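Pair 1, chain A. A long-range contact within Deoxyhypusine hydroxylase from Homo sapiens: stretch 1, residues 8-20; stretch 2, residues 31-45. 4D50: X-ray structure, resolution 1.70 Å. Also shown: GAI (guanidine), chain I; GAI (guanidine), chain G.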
# COMPACT_ATOMS: atom_id res chain seq x y z
N THR A 8 -2.67 -3.87 27.73
CA THR A 8 -2.57 -3.56 26.34
C THR A 8 -1.70 -2.32 26.16
O THR A 8 -0.88 -2.25 25.23
CB THR A 8 -3.96 -3.35 25.75
OG1 THR A 8 -4.78 -4.49 26.08
CG2 THR A 8 -3.83 -3.20 24.23
N GLU A 9 -1.86 -1.29 27.00
CA GLU A 9 -1.02 -0.11 26.80
C GLU A 9 0.47 -0.36 27.13
O GLU A 9 1.34 0.21 26.46
CB GLU A 9 -1.63 1.15 27.45
CG GLU A 9 -2.98 1.62 26.82
CD GLU A 9 -3.03 1.67 25.26
OE1 GLU A 9 -2.19 2.33 24.63
OE2 GLU A 9 -3.93 1.04 24.63
N GLN A 10 0.77 -1.23 28.10
CA GLN A 10 2.13 -1.71 28.30
C GLN A 10 2.67 -2.35 27.01
O GLN A 10 3.81 -2.07 26.60
CB GLN A 10 2.20 -2.77 29.41
CG GLN A 10 2.03 -2.23 30.83
CD GLN A 10 2.40 -3.24 31.92
OE1 GLN A 10 2.55 -4.43 31.70
NE2 GLN A 10 2.51 -2.75 33.13
N GLU A 11 1.88 -3.23 26.40
CA GLU A 11 2.37 -3.96 25.22
C GLU A 11 2.56 -2.99 24.04
O GLU A 11 3.55 -3.04 23.26
CB GLU A 11 1.42 -5.09 24.83
CG GLU A 11 1.43 -6.26 25.80
CD GLU A 11 2.87 -6.70 26.09
OE1 GLU A 11 3.61 -6.97 25.12
OE2 GLU A 11 3.26 -6.70 27.28
N VAL A 12 1.61 -2.08 23.90
CA VAL A 12 1.80 -0.98 22.94
C VAL A 12 3.13 -0.20 23.06
O VAL A 12 3.78 0.14 22.06
CB VAL A 12 0.59 -0.02 22.97
CG1 VAL A 12 0.86 1.25 22.18
CG2 VAL A 12 -0.66 -0.69 22.41
N ASP A 13 3.54 0.15 24.28
CA ASP A 13 4.73 0.97 24.47
C ASP A 13 5.98 0.18 24.20
O ASP A 13 6.95 0.67 23.62
CB ASP A 13 4.74 1.51 25.90
CG ASP A 13 3.65 2.51 26.13
OD1 ASP A 13 3.11 3.06 25.12
OD2 ASP A 13 3.31 2.76 27.32
N ALA A 14 5.91 -1.08 24.54
CA ALA A 14 6.99 -2.04 24.30
C ALA A 14 7.22 -2.27 22.82
O ALA A 14 8.37 -2.22 22.36
CB ALA A 14 6.65 -3.36 24.95
N ILE A 15 6.12 -2.54 22.11
CA ILE A 15 6.17 -2.73 20.66
C ILE A 15 6.63 -1.43 19.97
O ILE A 15 7.45 -1.45 19.02
CB ILE A 15 4.80 -3.21 20.13
CG1 ILE A 15 4.51 -4.60 20.71
CG2 ILE A 15 4.76 -3.25 18.58
CD1 ILE A 15 3.04 -4.95 20.78
N GLY A 16 6.03 -0.34 20.37
CA GLY A 16 6.45 0.97 19.95
C GLY A 16 7.94 1.23 20.05
O GLY A 16 8.56 1.80 19.11
N GLN A 17 8.53 0.89 21.19
CA GLN A 17 9.99 1.07 21.32
C GLN A 17 10.72 0.29 20.26
O GLN A 17 11.75 0.75 19.78
CB GLN A 17 10.49 0.75 22.75
CG GLN A 17 10.35 1.98 23.63
CD GLN A 17 10.10 1.69 25.10
OE1 GLN A 17 9.90 0.56 25.52
NE2 GLN A 17 10.13 2.76 25.90
N THR A 18 10.22 -0.89 19.91
CA THR A 18 10.86 -1.77 18.90
C THR A 18 10.79 -1.08 17.51
O THR A 18 11.79 -0.90 16.91
CB THR A 18 10.21 -3.10 18.82
OG1 THR A 18 10.36 -3.76 20.08
CG2 THR A 18 10.80 -3.96 17.75
N LEU A 19 9.61 -0.64 17.12
CA LEU A 19 9.44 0.17 15.95
C LEU A 19 10.37 1.36 15.75
O LEU A 19 10.86 1.57 14.66
CB LEU A 19 7.97 0.65 15.85
CG LEU A 19 7.68 1.44 14.58
CD1 LEU A 19 7.95 0.69 13.29
CD2 LEU A 19 6.19 1.89 14.69
N VAL A 20 10.58 2.19 16.79
CA VAL A 20 11.30 3.46 16.61
C VAL A 20 12.82 3.29 16.76
O VAL A 20 13.57 4.22 16.47
CB VAL A 20 10.83 4.58 17.53
CG1 VAL A 20 9.32 4.87 17.34
CG2 VAL A 20 11.16 4.30 19.01
N ARG A 31 7.17 -6.03 11.95
CA ARG A 31 6.32 -6.81 12.81
C ARG A 31 5.73 -5.93 13.86
O ARG A 31 4.53 -6.04 14.12
CB ARG A 31 7.11 -7.92 13.53
CG ARG A 31 7.28 -9.12 12.68
CD ARG A 31 8.22 -10.13 13.35
NE ARG A 31 8.75 -10.99 12.31
CZ ARG A 31 8.03 -11.91 11.66
NH1 ARG A 31 6.75 -12.14 11.99
NH2 ARG A 31 8.58 -12.61 10.69
N ALA A 32 6.53 -5.07 14.45
CA ALA A 32 5.99 -4.10 15.47
C ALA A 32 4.92 -3.20 14.88
O ALA A 32 3.87 -2.93 15.45
CB ALA A 32 7.12 -3.29 16.04
N LEU A 33 5.25 -2.64 13.72
CA LEU A 33 4.33 -1.76 13.04
C LEU A 33 2.98 -2.40 12.76
O LEU A 33 1.97 -1.81 13.04
CB LEU A 33 4.93 -1.28 11.69
CG LEU A 33 3.97 -0.50 10.77
CD1 LEU A 33 3.46 0.80 11.43
CD2 LEU A 33 4.66 -0.21 9.43
N PHE A 34 2.92 -3.60 12.15
CA PHE A 34 1.68 -4.22 11.87
C PHE A 34 0.95 -4.68 13.12
O PHE A 34 -0.28 -4.67 13.16
CB PHE A 34 1.84 -5.30 10.80
CG PHE A 34 2.00 -4.69 9.45
CD1 PHE A 34 0.91 -4.06 8.79
CD2 PHE A 34 3.22 -4.69 8.84
CE1 PHE A 34 1.05 -3.42 7.58
CE2 PHE A 34 3.37 -4.04 7.61
CZ PHE A 34 2.29 -3.42 7.00
N THR A 35 1.67 -4.96 14.18
CA THR A 35 0.97 -5.25 15.42
C THR A 35 0.29 -3.96 15.92
O THR A 35 -0.88 -4.01 16.30
CB THR A 35 1.94 -5.83 16.46
OG1 THR A 35 2.51 -7.01 15.88
CG2 THR A 35 1.24 -6.20 17.81
N LEU A 36 0.99 -2.84 15.93
CA LEU A 36 0.38 -1.59 16.34
C LEU A 36 -0.79 -1.23 15.50
O LEU A 36 -1.72 -0.63 16.00
CB LEU A 36 1.37 -0.46 16.35
CG LEU A 36 2.50 -0.54 17.36
CD1 LEU A 36 3.51 0.58 17.11
CD2 LEU A 36 1.96 -0.41 18.79
N ARG A 37 -0.68 -1.46 14.19
CA ARG A 37 -1.79 -1.19 13.30
C ARG A 37 -3.05 -1.91 13.74
O ARG A 37 -4.15 -1.35 13.72
CB ARG A 37 -1.39 -1.58 11.87
CG ARG A 37 -2.46 -1.35 10.84
CD ARG A 37 -3.22 -2.60 10.60
NE ARG A 37 -4.33 -2.54 9.65
CZ ARG A 37 -5.55 -2.16 9.99
NH1 ARG A 37 -5.78 -1.68 11.20
NH2 ARG A 37 -6.54 -2.18 9.10
N GLY A 38 -2.89 -3.18 14.15
CA GLY A 38 -3.99 -4.01 14.65
C GLY A 38 -4.56 -3.55 16.00
O GLY A 38 -5.78 -3.51 16.21
N LEU A 39 -3.68 -3.16 16.89
CA LEU A 39 -4.10 -2.75 18.24
C LEU A 39 -4.79 -1.44 18.22
O LEU A 39 -5.81 -1.25 18.88
CB LEU A 39 -2.89 -2.74 19.15
CG LEU A 39 -2.29 -4.09 19.41
CD1 LEU A 39 -1.03 -3.98 20.19
CD2 LEU A 39 -3.28 -5.03 20.15
N GLY A 40 -4.23 -0.49 17.48
CA GLY A 40 -4.91 0.79 17.39
C GLY A 40 -4.84 1.59 18.67
O GLY A 40 -4.22 1.20 19.65
N GLY A 41 -5.51 2.73 18.61
CA GLY A 41 -5.47 3.67 19.71
C GLY A 41 -4.41 4.77 19.67
O GLY A 41 -3.52 4.79 18.82
N PRO A 42 -4.50 5.72 20.60
CA PRO A 42 -3.65 6.92 20.60
C PRO A 42 -2.20 6.62 20.86
O PRO A 42 -1.38 7.20 20.18
CB PRO A 42 -4.24 7.81 21.69
CG PRO A 42 -5.26 6.98 22.41
CD PRO A 42 -5.56 5.72 21.63
N GLY A 43 -1.87 5.69 21.77
CA GLY A 43 -0.50 5.30 21.99
C GLY A 43 0.10 4.77 20.66
O GLY A 43 1.20 5.16 20.22
N ALA A 44 -0.66 3.90 20.03
CA ALA A 44 -0.19 3.24 18.76
C ALA A 44 0.04 4.27 17.67
O ALA A 44 1.07 4.30 17.01
CB ALA A 44 -1.17 2.22 18.32
N ILE A 45 -0.90 5.17 17.50
CA ILE A 45 -0.73 6.24 16.52
C ILE A 45 0.52 7.10 16.80
O ILE A 45 1.30 7.47 15.88
CB ILE A 45 -2.03 7.06 16.43
CG1 ILE A 45 -3.10 6.16 15.79
CG2 ILE A 45 -1.86 8.31 15.61
CD1 ILE A 45 -4.51 6.69 15.71
C GAI I . -7.49 7.35 18.86
N1 GAI I . -8.20 8.36 18.72
N2 GAI I . -6.20 7.43 18.57
N3 GAI I . -8.05 6.20 19.26
C GAI G . -7.33 2.96 23.05
N1 GAI G . -6.59 3.35 23.98
N2 GAI G . -7.11 1.77 22.50
N3 GAI G . -8.36 3.71 22.62
O HOH W 1 -2.89 2.59 21.51
O HOH W 2 -4.70 -0.34 21.91

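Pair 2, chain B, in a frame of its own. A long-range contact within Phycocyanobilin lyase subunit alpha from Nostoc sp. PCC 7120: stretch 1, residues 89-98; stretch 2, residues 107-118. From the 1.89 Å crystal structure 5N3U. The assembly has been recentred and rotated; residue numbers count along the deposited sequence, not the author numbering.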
# COMPACT_ATOMS: atom_id res chain seq x y z
N ALA B 89 24.52 -19.30 -0.81
CA ALA B 89 24.67 -18.24 -1.82
C ALA B 89 25.95 -17.43 -1.81
O ALA B 89 26.21 -16.61 -2.76
CB ALA B 89 23.47 -17.30 -1.69
N VAL B 90 26.72 -17.54 -0.72
CA VAL B 90 27.79 -16.61 -0.46
C VAL B 90 28.82 -16.61 -1.54
O VAL B 90 29.17 -15.56 -2.05
CB VAL B 90 28.33 -16.75 0.96
CG1 VAL B 90 29.67 -16.05 1.18
CG2 VAL B 90 27.33 -16.19 1.94
N PRO B 91 29.30 -17.80 -2.01
CA PRO B 91 30.30 -17.77 -3.03
C PRO B 91 29.87 -17.12 -4.36
O PRO B 91 30.65 -16.34 -4.94
CB PRO B 91 30.67 -19.26 -3.18
CG PRO B 91 30.39 -19.81 -1.86
CD PRO B 91 29.16 -19.13 -1.41
N GLY B 92 28.68 -17.42 -4.80
CA GLY B 92 28.14 -16.78 -6.00
C GLY B 92 27.98 -15.28 -5.84
O GLY B 92 28.26 -14.52 -6.76
N LEU B 93 27.55 -14.85 -4.65
CA LEU B 93 27.43 -13.42 -4.37
C LEU B 93 28.78 -12.77 -4.36
O LEU B 93 28.97 -11.67 -4.89
CB LEU B 93 26.66 -13.13 -3.06
CG LEU B 93 25.21 -13.48 -3.12
CD1 LEU B 93 24.64 -13.53 -1.72
CD2 LEU B 93 24.42 -12.56 -4.12
N ILE B 94 29.77 -13.45 -3.78
CA ILE B 94 31.14 -13.01 -3.83
C ILE B 94 31.66 -12.79 -5.23
O ILE B 94 32.30 -11.74 -5.59
CB ILE B 94 32.03 -13.94 -3.01
CG1 ILE B 94 31.76 -13.70 -1.55
CG2 ILE B 94 33.52 -13.63 -3.28
CD1 ILE B 94 32.39 -14.75 -0.67
N ASN B 95 31.34 -13.72 -6.10
CA ASN B 95 31.70 -13.55 -7.49
C ASN B 95 31.09 -12.31 -8.14
O ASN B 95 31.69 -11.66 -8.97
CB ASN B 95 31.16 -14.74 -8.31
CG ASN B 95 31.97 -15.99 -8.15
OD1 ASN B 95 33.09 -15.97 -7.66
ND2 ASN B 95 31.39 -17.11 -8.57
N CYS B 96 29.87 -12.01 -7.76
CA CYS B 96 29.15 -10.85 -8.29
C CYS B 96 29.82 -9.50 -7.90
O CYS B 96 29.59 -8.48 -8.54
CB CYS B 96 27.74 -10.84 -7.71
SG CYS B 96 26.67 -12.06 -8.53
N LEU B 97 30.60 -9.50 -6.83
CA LEU B 97 31.40 -8.34 -6.46
C LEU B 97 32.45 -7.97 -7.49
O LEU B 97 32.98 -6.85 -7.44
CB LEU B 97 32.02 -8.47 -5.07
CG LEU B 97 31.09 -8.66 -3.92
CD1 LEU B 97 31.94 -8.91 -2.65
CD2 LEU B 97 30.20 -7.40 -3.73
N GLU B 98 32.72 -8.80 -8.47
CA GLU B 98 33.60 -8.40 -9.57
C GLU B 98 32.83 -8.29 -10.86
O GLU B 98 33.46 -8.07 -11.92
CB GLU B 98 34.77 -9.42 -9.78
CG GLU B 98 35.88 -9.34 -8.72
CD GLU B 98 36.61 -7.98 -8.60
OE1 GLU B 98 37.34 -7.59 -9.56
OE2 GLU B 98 36.46 -7.27 -7.53
N ALA B 107 23.89 -4.91 -5.40
CA ALA B 107 22.95 -5.89 -4.92
C ALA B 107 23.63 -6.99 -4.15
O ALA B 107 23.15 -7.38 -3.11
CB ALA B 107 22.20 -6.50 -6.11
N ALA B 108 24.80 -7.41 -4.62
CA ALA B 108 25.56 -8.48 -3.95
C ALA B 108 26.10 -8.05 -2.62
O ALA B 108 26.01 -8.74 -1.61
CB ALA B 108 26.73 -8.97 -4.81
N ALA B 109 26.65 -6.87 -2.57
CA ALA B 109 27.12 -6.33 -1.31
C ALA B 109 26.00 -6.15 -0.31
O ALA B 109 26.21 -6.45 0.86
CB ALA B 109 27.83 -5.02 -1.54
N GLN B 110 24.83 -5.69 -0.75
CA GLN B 110 23.69 -5.57 0.18
C GLN B 110 23.27 -6.96 0.71
O GLN B 110 23.05 -7.15 1.93
CB GLN B 110 22.49 -4.93 -0.50
CG GLN B 110 22.69 -3.47 -0.78
CD GLN B 110 21.66 -2.90 -1.81
OE1 GLN B 110 20.97 -3.64 -2.55
NE2 GLN B 110 21.62 -1.57 -1.90
N SER B 111 23.24 -7.94 -0.19
CA SER B 111 22.87 -9.29 0.27
C SER B 111 23.92 -9.92 1.17
O SER B 111 23.58 -10.55 2.13
CB SER B 111 22.59 -10.13 -0.97
OG SER B 111 21.40 -9.63 -1.53
N LEU B 112 25.20 -9.69 0.91
CA LEU B 112 26.26 -10.16 1.79
C LEU B 112 26.18 -9.49 3.13
O LEU B 112 26.45 -10.12 4.15
CB LEU B 112 27.60 -9.97 1.14
CG LEU B 112 27.82 -10.92 -0.02
CD1 LEU B 112 28.97 -10.51 -0.89
CD2 LEU B 112 28.09 -12.36 0.45
N GLU B 113 25.80 -8.21 3.19
CA GLU B 113 25.55 -7.58 4.49
C GLU B 113 24.38 -8.31 5.27
O GLU B 113 24.43 -8.39 6.47
CB GLU B 113 25.17 -6.14 4.26
CG GLU B 113 24.97 -5.28 5.52
CD GLU B 113 23.63 -5.44 6.25
OE1 GLU B 113 22.58 -5.87 5.65
OE2 GLU B 113 23.65 -5.15 7.49
N MET B 114 23.34 -8.75 4.58
CA MET B 114 22.22 -9.40 5.19
C MET B 114 22.59 -10.79 5.64
O MET B 114 22.19 -11.22 6.73
CB MET B 114 21.04 -9.44 4.23
CG MET B 114 20.47 -8.09 3.92
SD MET B 114 19.12 -8.27 2.69
CE MET B 114 17.93 -8.88 3.75
N LEU B 115 23.45 -11.46 4.89
CA LEU B 115 23.83 -12.85 5.25
C LEU B 115 24.88 -12.93 6.34
O LEU B 115 24.98 -13.96 6.98
CB LEU B 115 24.29 -13.58 4.04
CG LEU B 115 23.22 -13.80 3.00
CD1 LEU B 115 23.68 -14.28 1.66
CD2 LEU B 115 22.18 -14.74 3.52
N LYS B 116 25.65 -11.86 6.57
CA LYS B 116 26.59 -11.75 7.69
C LYS B 116 27.74 -12.74 7.62
O LYS B 116 28.32 -13.02 8.63
CB LYS B 116 25.97 -11.95 9.11
CG LYS B 116 24.70 -11.34 9.47
CD LYS B 116 24.73 -9.88 9.59
CE LYS B 116 23.29 -9.38 9.86
NZ LYS B 116 23.07 -8.15 9.00
N ASP B 117 28.09 -13.23 6.47
CA ASP B 117 29.15 -14.26 6.32
C ASP B 117 30.54 -13.61 6.09
O ASP B 117 30.80 -12.91 5.11
CB ASP B 117 28.81 -15.13 5.13
CG ASP B 117 29.62 -16.41 5.08
OD1 ASP B 117 30.79 -16.38 5.46
OD2 ASP B 117 29.07 -17.42 4.58
N LYS B 118 31.45 -13.93 6.99
CA LYS B 118 32.74 -13.31 6.99
C LYS B 118 33.62 -13.74 5.82
O LYS B 118 34.64 -13.10 5.56
CB LYS B 118 33.49 -13.66 8.29
CG LYS B 118 34.48 -12.57 8.65
CD LYS B 118 35.13 -12.89 9.99
CE LYS B 118 36.57 -12.37 10.07
NZ LYS B 118 36.84 -11.86 11.45

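Both pairs pack two helices in a nearly antiparallel arrangement. In pair 1 the axes of helices 8-20 and 31-39 approach to 8.5 Å at 142°; in pair 2 those of helices 90-96 and 107-115 approach to 8.6 Å at 145°. Fourteen central residues superpose with an RMSD of 0.3 Å. The backbones come close where a small residue faces a large one: the CA atoms of Ile A15 and Ala A32 are 5.4 Å apart, and those of the matching Leu B93 and Ala B108 are 5.3 Å apart. No direct hydrogen bond joins the stretches in either pair; the side-chain contacts between the two helices are mainly apolar, and in pair 1 ordered water links Glu A9 to the turn and second helix.

Ile A15 and Leu B93 fill the same space although they branch at different carbons. Ile A15 sits among Ala A32, Thr A35, Leu A36 and Leu A39, with its CG2 3.5 Å from Ala A32 CB and its CD1 3.7 Å from Thr A35 CG2. Leu B93 enters the equivalent hole formed by Ala B108, Ser B111, Leu B112 and Leu B115; its CD1 lies 4.0 Å from Ser B111 CB and 3.6 Å from Leu B115 CD1. Ile A15 CG2 comes within 3.3 Å of Ala A32 O, whereas in pair 2 the closest approach to the alanine is made by the backbone, Leu B93 O lying 3.5 Å from Ala B108 CB.

Leu A36 and Leu B112 coincide almost exactly, and both adopt the m,t rotamer. Their surroundings differ clearly where Gly A16 matches Ile B94: Leu A36 CD1 lies 4.1 Å from Gly A16 CA, whereas Leu B112 CD1 lies 4.3 Å from CG1 of Ile B94, whose CA-to-CB bond points away from the other stretch. Further along, Leu A19 CD2 reaches Leu A36 CD1 at 3.8 Å, and Leu B97 CD1 reaches Leu B112 CD1 at the same distance, despite different rotamers, t,p for Leu A19 and m,t for Leu B97. Next to them, Leu A33 is matched by the smaller Ala B109, whose CB is 4.0 Å from Leu B97 CD2. Thr A18 and Cys B96 both point toward the other stretch at the matched alanines, with Thr A18 CG2 4.1 Å from Ala A32 CB and Cys B96 CB 3.6 Å from Ala B108 CB.

At the other end, Val A12 and Val B90 share the t rotamer. Val A12 CG2 meets Leu A39 CD1 at 4.0 Å, and Val B90 CG2 meets the matching Leu B115 CD1 at 4.1 Å. Beyond these leucines, Gly A40 and Lys B116 both have positive phi, and the chains then diverge. In pair 1 a second helix brings Ala A44 N within 3.7 Å of Val A12 CG1; in pair 2 the loop places Asp B117 OD2 3.4 Å from Val B90 CG2.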